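Local coordinates for protein ornithine cyclodeaminase (Methanococcus maripaludis S2, PDB 3C2Q) that catalyses the NAD-dependent conversion of L-ornithine to L-proline with release of ammonia, at residues M293-P306 against T317-F330. Numbering follows the deposited sequence.
Sequences MPSYIKTVCVDIQP and TSQAIGVVTDVGVF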
HETATM    1  N   MSE B 293       0.480 -10.695  23.877  1.00 22.22           N
HETATM    2  CA  MSE B 293      -0.887 -10.540  24.393  1.00 24.42           C
HETATM    3  C   MSE B 293      -1.758 -11.772  24.268  1.00 21.18           C
HETATM    4  O   MSE B 293      -1.744 -12.432  23.238  1.00 21.57           O
HETATM    5  CB  MSE B 293      -1.592  -9.426  23.598  1.00 21.60           C
HETATM    6  CG  MSE B 293      -1.138  -8.024  23.968  1.00 26.65           C
HETATM    7 SE   MSE B 293      -1.985  -6.805  22.618  1.00 36.38          SE
HETATM    8  CE  MSE B 293      -3.842  -7.203  23.034  1.00 27.02           C
ATOM      9  N   PRO B 294      -2.584 -12.050  25.286  1.00 22.07           N
ATOM     10  CA  PRO B 294      -3.605 -13.079  25.118  1.00 21.55           C
ATOM     11  C   PRO B 294      -4.758 -12.569  24.236  1.00 21.74           C
ATOM     12  O   PRO B 294      -4.959 -11.349  24.126  1.00 20.92           O
ATOM     13  CB  PRO B 294      -4.095 -13.319  26.557  1.00 21.43           C
ATOM     14  CG  PRO B 294      -3.868 -12.080  27.250  1.00 22.15           C
ATOM     15  CD  PRO B 294      -2.617 -11.466  26.641  1.00 21.79           C
ATOM     16  N   SER B 295      -5.488 -13.489  23.622  1.00 21.59           N
ATOM     17  CA  SER B 295      -6.547 -13.139  22.667  1.00 22.94           C
ATOM     18  C   SER B 295      -7.778 -12.453  23.273  1.00 23.43           C
ATOM     19  O   SER B 295      -8.584 -11.861  22.529  1.00 23.00           O
ATOM     20  CB  SER B 295      -7.005 -14.393  21.922  1.00 22.90           C
ATOM     21  OG  SER B 295      -7.500 -15.352  22.858  1.00 21.64           O
ATOM     22  N   TYR B 296      -7.940 -12.528  24.604  1.00 23.17           N
ATOM     23  CA  TYR B 296      -9.131 -11.934  25.212  1.00 23.65           C
ATOM     24  C   TYR B 296      -9.057 -10.410  25.411  1.00 23.37           C
ATOM     25  O   TYR B 296     -10.049  -9.793  25.749  1.00 23.06           O
ATOM     26  CB  TYR B 296      -9.534 -12.641  26.534  1.00 23.98           C
ATOM     27  CG  TYR B 296      -8.438 -12.767  27.558  1.00 24.55           C
ATOM     28  CD1 TYR B 296      -7.959 -11.643  28.257  1.00 24.67           C
ATOM     29  CD2 TYR B 296      -7.886 -14.014  27.847  1.00 24.90           C
ATOM     30  CE1 TYR B 296      -6.958 -11.766  29.199  1.00 26.90           C
ATOM     31  CE2 TYR B 296      -6.877 -14.142  28.800  1.00 24.00           C
ATOM     32  CZ  TYR B 296      -6.428 -13.032  29.469  1.00 25.53           C
ATOM     33  OH  TYR B 296      -5.430 -13.168  30.415  1.00 26.84           O
ATOM     34  N   ILE B 297      -7.892  -9.806  25.208  1.00 23.00           N
ATOM     35  CA  ILE B 297      -7.775  -8.353  25.354  1.00 22.25           C
ATOM     36  C   ILE B 297      -8.250  -7.729  24.034  1.00 22.74           C
ATOM     37  O   ILE B 297      -7.804  -8.126  22.958  1.00 22.39           O
ATOM     38  CB  ILE B 297      -6.338  -7.922  25.676  1.00 23.05           C
ATOM     39  CG1 ILE B 297      -5.818  -8.661  26.924  1.00 23.35           C
ATOM     40  CG2 ILE B 297      -6.226  -6.365  25.840  1.00 21.73           C
ATOM     41  CD1 ILE B 297      -4.394  -8.273  27.295  1.00 24.30           C
ATOM     42  N   LYS B 298      -9.181  -6.790  24.122  1.00 21.41           N
ATOM     43  CA  LYS B 298      -9.652  -6.085  22.929  1.00 22.72           C
ATOM     44  C   LYS B 298      -8.439  -5.376  22.243  1.00 21.05           C
ATOM     45  O   LYS B 298      -7.689  -4.625  22.857  1.00 20.89           O
ATOM     46  CB  LYS B 298     -10.779  -5.115  23.336  1.00 22.84           C
ATOM     47  CG  LYS B 298     -11.305  -4.204  22.238  1.00 28.52           C
ATOM     48  CD  LYS B 298     -12.586  -4.790  21.574  1.00 39.14           C
ATOM     49  CE  LYS B 298     -12.678  -4.377  20.121  1.00 42.13           C
ATOM     50  NZ  LYS B 298     -14.024  -3.772  19.832  1.00 45.57           N
ATOM     51  N   THR B 299      -8.242  -5.650  20.965  1.00 20.58           N
ATOM     52  CA  THR B 299      -7.040  -5.213  20.267  1.00 20.01           C
ATOM     53  C   THR B 299      -7.490  -4.425  19.041  1.00 19.59           C
ATOM     54  O   THR B 299      -8.259  -4.938  18.234  1.00 18.51           O
ATOM     55  CB  THR B 299      -6.267  -6.445  19.808  1.00 20.00           C
ATOM     56  OG1 THR B 299      -6.009  -7.258  20.957  1.00 21.31           O
ATOM     57  CG2 THR B 299      -4.941  -6.065  19.169  1.00 22.42           C
ATOM     58  N   VAL B 300      -7.027  -3.187  18.926  1.00 18.75           N
ATOM     59  CA  VAL B 300      -7.384  -2.315  17.784  1.00 18.65           C
ATOM     60  C   VAL B 300      -6.083  -1.846  17.136  1.00 18.27           C
ATOM     61  O   VAL B 300      -5.194  -1.318  17.813  1.00 18.73           O
ATOM     62  CB  VAL B 300      -8.220  -1.079  18.228  1.00 18.94           C
ATOM     63  CG1 VAL B 300      -8.569  -0.170  16.996  1.00 18.42           C
ATOM     64  CG2 VAL B 300      -9.503  -1.520  18.904  1.00 19.75           C
ATOM     65  N   CYS B 301      -5.946  -2.095  15.842  1.00 16.88           N
ATOM     66  CA  CYS B 301      -4.719  -1.718  15.151  1.00 16.85           C
ATOM     67  C   CYS B 301      -5.055  -0.706  14.055  1.00 16.30           C
ATOM     68  O   CYS B 301      -5.787  -1.007  13.096  1.00 15.52           O
ATOM     69  CB  CYS B 301      -4.036  -2.949  14.543  1.00 17.30           C
ATOM     70  SG  CYS B 301      -2.469  -2.542  13.680  1.00 19.87           S
ATOM     71  N   VAL B 302      -4.554   0.495  14.253  1.00 15.04           N
ATOM     72  CA  VAL B 302      -4.814   1.652  13.389  1.00 15.23           C
ATOM     73  C   VAL B 302      -3.559   1.966  12.585  1.00 15.68           C
ATOM     74  O   VAL B 302      -2.487   2.243  13.166  1.00 14.43           O
ATOM     75  CB  VAL B 302      -5.155   2.909  14.217  1.00 15.29           C
ATOM     76  CG1 VAL B 302      -5.650   4.019  13.254  1.00 18.44           C
ATOM     77  CG2 VAL B 302      -6.301   2.618  15.249  1.00 15.67           C
ATOM     78  N   ASP B 303      -3.657   1.912  11.253  1.00 15.41           N
ATOM     79  CA  ASP B 303      -2.515   2.346  10.456  1.00 15.63           C
ATOM     80  C   ASP B 303      -3.012   2.783   9.099  1.00 15.45           C
ATOM     81  O   ASP B 303      -4.076   2.335   8.667  1.00 15.22           O
ATOM     82  CB  ASP B 303      -1.422   1.261  10.278  1.00 16.17           C
ATOM     83  CG  ASP B 303      -0.081   1.891   9.702  1.00 20.55           C
ATOM     84  OD1 ASP B 303       0.281   3.055  10.028  1.00 30.27           O
ATOM     85  OD2 ASP B 303       0.506   1.355   8.791  1.00 23.59           O
ATOM     86  N   ILE B 304      -2.231   3.590   8.410  1.00 14.44           N
ATOM     87  CA  ILE B 304      -2.619   3.974   7.051  1.00 15.59           C
ATOM     88  C   ILE B 304      -2.309   2.882   6.012  1.00 16.50           C
ATOM     89  O   ILE B 304      -2.841   2.923   4.884  1.00 15.92           O
ATOM     90  CB  ILE B 304      -2.026   5.340   6.650  1.00 15.43           C
ATOM     91  CG1 ILE B 304      -2.883   5.971   5.506  1.00 14.76           C
ATOM     92  CG2 ILE B 304      -0.490   5.216   6.343  1.00 17.07           C
ATOM     93  CD1 ILE B 304      -2.640   7.503   5.253  1.00 16.48           C
ATOM     94  N   GLN B 305      -1.429   1.930   6.375  1.00 16.50           N
ATOM     95  CA  GLN B 305      -0.999   0.845   5.465  1.00 19.33           C
ATOM     96  C   GLN B 305      -1.756  -0.430   5.804  1.00 18.06           C
ATOM     97  O   GLN B 305      -1.578  -0.964   6.903  1.00 17.52           O
ATOM     98  CB  GLN B 305       0.541   0.614   5.557  1.00 18.60           C
ATOM     99  CG  GLN B 305       1.332   1.887   5.217  1.00 24.79           C
ATOM    100  CD  GLN B 305       2.852   1.707   5.190  1.00 25.47           C
ATOM    101  OE1 GLN B 305       3.442   1.120   6.094  1.00 36.11           O
ATOM    102  NE2 GLN B 305       3.488   2.266   4.165  1.00 33.00           N
ATOM    103  N   PRO B 306      -2.617  -0.916   4.883  1.00 17.46           N
ATOM    104  CA  PRO B 306      -3.316  -2.172   5.233  1.00 18.12           C
ATOM    105  C   PRO B 306      -2.333  -3.328   5.459  1.00 17.93           C
ATOM    106  O   PRO B 306      -2.581  -4.160   6.321  1.00 18.21           O
ATOM    107  CB  PRO B 306      -4.231  -2.438   4.037  1.00 17.61           C
ATOM    108  CG  PRO B 306      -3.650  -1.612   2.872  1.00 19.16           C
ATOM    109  CD  PRO B 306      -3.009  -0.400   3.546  1.00 18.03           C
ATOM    110  N   THR B 317      -1.957 -12.533  15.906  1.00 20.16           N
ATOM    111  CA  THR B 317      -2.873 -11.631  16.567  1.00 19.76           C
ATOM    112  C   THR B 317      -4.150 -11.508  15.714  1.00 21.35           C
ATOM    113  O   THR B 317      -4.514 -10.451  15.202  1.00 20.97           O
ATOM    114  CB  THR B 317      -2.143 -10.285  16.904  1.00 20.16           C
ATOM    115  OG1 THR B 317      -0.988 -10.594  17.700  1.00 20.30           O
ATOM    116  CG2 THR B 317      -3.030  -9.293  17.704  1.00 18.40           C
ATOM    117  N   SER B 318      -4.864 -12.623  15.619  1.00 23.25           N
ATOM    118  CA  SER B 318      -6.019 -12.714  14.735  1.00 24.46           C
ATOM    119  C   SER B 318      -7.266 -12.052  15.336  1.00 23.84           C
ATOM    120  O   SER B 318      -8.228 -11.808  14.609  1.00 24.91           O
ATOM    121  CB  SER B 318      -6.286 -14.177  14.397  1.00 25.15           C
ATOM    122  OG  SER B 318      -6.552 -14.890  15.599  1.00 32.29           O
ATOM    123  N   GLN B 319      -7.240 -11.731  16.628  1.00 22.39           N
ATOM    124  CA  GLN B 319      -8.338 -10.981  17.267  1.00 21.55           C
ATOM    125  C   GLN B 319      -8.344  -9.459  16.953  1.00 21.35           C
ATOM    126  O   GLN B 319      -9.272  -8.734  17.328  1.00 21.13           O
ATOM    127  CB  GLN B 319      -8.361 -11.223  18.800  1.00 21.13           C
ATOM    128  CG  GLN B 319      -7.334 -10.409  19.666  1.00 19.90           C
ATOM    129  CD  GLN B 319      -5.896 -11.020  19.670  1.00 19.34           C
ATOM    130  OE1 GLN B 319      -5.588 -11.993  18.955  1.00 21.45           O
ATOM    131  NE2 GLN B 319      -5.029 -10.432  20.459  1.00 21.30           N
ATOM    132  N   ALA B 320      -7.299  -8.972  16.287  1.00 21.47           N
ATOM    133  CA  ALA B 320      -7.159  -7.538  16.045  1.00 20.86           C
ATOM    134  C   ALA B 320      -8.307  -7.016  15.189  1.00 20.73           C
ATOM    135  O   ALA B 320      -8.741  -7.653  14.217  1.00 20.54           O
ATOM    136  CB  ALA B 320      -5.816  -7.236  15.387  1.00 21.26           C
ATOM    137  N   ILE B 321      -8.788  -5.838  15.548  1.00 20.77           N
ATOM    138  CA  ILE B 321      -9.756  -5.114  14.707  1.00 20.43           C
ATOM    139  C   ILE B 321      -8.912  -4.103  13.934  1.00 18.72           C
ATOM    140  O   ILE B 321      -8.289  -3.241  14.536  1.00 17.04           O
ATOM    141  CB  ILE B 321     -10.768  -4.378  15.606  1.00 21.34           C
ATOM    142  CG1 ILE B 321     -11.496  -5.377  16.535  1.00 24.37           C
ATOM    143  CG2 ILE B 321     -11.747  -3.508  14.771  1.00 23.26           C
ATOM    144  CD1 ILE B 321     -12.276  -6.434  15.795  1.00 29.69           C
ATOM    145  N   GLY B 322      -8.864  -4.192  12.615  1.00 18.00           N
ATOM    146  CA  GLY B 322      -7.995  -3.269  11.905  1.00 17.14           C
ATOM    147  C   GLY B 322      -8.790  -2.047  11.508  1.00 17.32           C
ATOM    148  O   GLY B 322      -9.951  -2.160  11.092  1.00 17.17           O
ATOM    149  N   VAL B 323      -8.189  -0.873  11.660  1.00 16.09           N
ATOM    150  CA  VAL B 323      -8.795   0.383  11.184  1.00 15.52           C
ATOM    151  C   VAL B 323      -7.735   0.986  10.235  1.00 15.65           C
ATOM    152  O   VAL B 323      -6.709   1.527  10.696  1.00 15.60           O
ATOM    153  CB  VAL B 323      -9.107   1.365  12.331  1.00 14.50           C
ATOM    154  CG1 VAL B 323      -9.758   2.659  11.760  1.00 17.63           C
ATOM    155  CG2 VAL B 323     -10.081   0.717  13.377  1.00 15.55           C
ATOM    156  N   VAL B 324      -7.962   0.866   8.930  1.00 14.36           N
ATOM    157  CA  VAL B 324      -6.987   1.379   7.932  1.00 13.60           C
ATOM    158  C   VAL B 324      -7.372   2.850   7.655  1.00 14.74           C
ATOM    159  O   VAL B 324      -8.347   3.152   6.942  1.00 13.75           O
ATOM    160  CB  VAL B 324      -6.920   0.526   6.692  1.00 13.87           C
ATOM    161  CG1 VAL B 324      -5.837   1.044   5.665  1.00 13.87           C
ATOM    162  CG2 VAL B 324      -6.609  -0.980   7.088  1.00 14.70           C
ATOM    163  N   THR B 325      -6.612   3.761   8.264  1.00 13.41           N
ATOM    164  CA  THR B 325      -7.008   5.163   8.207  1.00 14.69           C
ATOM    165  C   THR B 325      -5.813   6.039   8.540  1.00 14.92           C
ATOM    166  O   THR B 325      -4.739   5.540   8.874  1.00 15.64           O
ATOM    167  CB  THR B 325      -8.190   5.461   9.182  1.00 14.52           C
ATOM    168  OG1 THR B 325      -8.694   6.786   8.957  1.00 14.59           O
ATOM    169  CG2 THR B 325      -7.733   5.370  10.623  1.00 13.36           C
ATOM    170  N   ASP B 326      -6.006   7.354   8.468  1.00 15.99           N
ATOM    171  CA  ASP B 326      -4.960   8.318   8.791  1.00 16.33           C
ATOM    172  C   ASP B 326      -4.977   8.472  10.311  1.00 16.76           C
ATOM    173  O   ASP B 326      -5.973   8.905  10.880  1.00 14.94           O
ATOM    174  CB  ASP B 326      -5.295   9.624   8.074  1.00 17.81           C
ATOM    175  CG  ASP B 326      -4.252  10.706   8.285  1.00 19.60           C
ATOM    176  OD1 ASP B 326      -3.736  10.875   9.406  1.00 22.12           O
ATOM    177  OD2 ASP B 326      -3.989  11.441   7.330  1.00 18.92           O
ATOM    178  N   VAL B 327      -3.868   8.131  10.977  1.00 16.19           N
ATOM    179  CA  VAL B 327      -3.849   8.129  12.426  1.00 17.88           C
ATOM    180  C   VAL B 327      -4.051   9.536  13.022  1.00 18.60           C
ATOM    181  O   VAL B 327      -4.700   9.668  14.063  1.00 18.17           O
ATOM    182  CB  VAL B 327      -2.545   7.457  13.007  1.00 17.70           C
ATOM    183  CG1 VAL B 327      -1.304   8.343  12.810  1.00 19.93           C
ATOM    184  CG2 VAL B 327      -2.716   7.144  14.494  1.00 20.26           C
ATOM    185  N   GLY B 328      -3.488  10.557  12.371  1.00 17.81           N
ATOM    186  CA  GLY B 328      -3.566  11.920  12.880  1.00 19.13           C
ATOM    187  C   GLY B 328      -4.997  12.459  12.854  1.00 19.08           C
ATOM    188  O   GLY B 328      -5.440  13.047  13.824  1.00 20.17           O
ATOM    189  N   VAL B 329      -5.727  12.214  11.769  1.00 17.16           N
ATOM    190  CA  VAL B 329      -7.137  12.602  11.691  1.00 16.74           C
ATOM    191  C   VAL B 329      -7.992  11.737  12.614  1.00 17.19           C
ATOM    192  O   VAL B 329      -8.848  12.242  13.335  1.00 17.49           O
ATOM    193  CB  VAL B 329      -7.662  12.563  10.241  1.00 17.07           C
ATOM    194  CG1 VAL B 329      -9.084  13.191  10.173  1.00 14.95           C
ATOM    195  CG2 VAL B 329      -6.688  13.338   9.310  1.00 15.40           C
ATOM    196  N   PHE B 330      -7.772  10.425  12.571  1.00 16.04           N
ATOM    197  CA  PHE B 330      -8.418   9.511  13.483  1.00 16.73           C
ATOM    198  C   PHE B 330      -8.340   9.962  14.953  1.00 16.27           C
ATOM    199  O   PHE B 330      -9.369   9.990  15.636  1.00 16.20           O
ATOM    200  CB  PHE B 330      -7.803   8.096  13.308  1.00 16.29           C
ATOM    201  CG  PHE B 330      -8.277   7.097  14.338  1.00 18.04           C
ATOM    202  CD1 PHE B 330      -9.452   6.366  14.144  1.00 19.23           C
ATOM    203  CD2 PHE B 330      -7.550   6.882  15.494  1.00 18.59           C
ATOM    204  CE1 PHE B 330      -9.890   5.430  15.112  1.00 20.86           C
ATOM    205  CE2 PHE B 330      -7.993   5.956  16.479  1.00 17.62           C
ATOM    206  CZ  PHE B 330      -9.153   5.243  16.275  1.00 18.01           C
TER
HETATM  207  O   HOH W   1      -2.231 -11.748  20.507  1.00 19.45           O
HETATM  208  O   HOH W   2      -9.978  -7.687  19.817  1.00 22.90           O
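The F330 ring carries V302 on one face: V302 CG1 lies 4.3 Å from the ring centroid, 17° off the normal, a CH-pi contact. Carbons of I116 and I119 in helix 112-133 also touch the ring. With CG1 anti to the backbone N (chi1 -171°), V302 CG1 also lies 3.6 Å from T325 CG2, the two side chains pointing the same way. The Q319 chain bends at chi2, laying CG against S295 O, and its amide NE2 gives T299 OG1 a weak bond (3.4 Å); a water links NE2 to M293 O and T317 OG1. Replacing Q319 by alanine removes the amide and would probably leave T299 OG1 without its weak donor, the water short of one partner and a gap beside S295. Five backbone bonds, beginning with I321 N to T299 O (2.9 Å), pair parallel strands 298-303 and 321-324, at 19°, in a beta-alpha-beta unit of the Rossmann fold. At the carboxyl end of strand 298-303, D303 OD2 accepts from Q305 N (3.1 Å) in an Asx turn. D326, N-cap of helix 327-342, accepts weakly through OD1 from G328 N and V329 N, while OD2 bonds T325 OG1 and salt-bridges K112, both of a second subunit. The pairing thus brings D303, D326 and V327, probable NAD(+) ligands by similarity, to one end of the sheet.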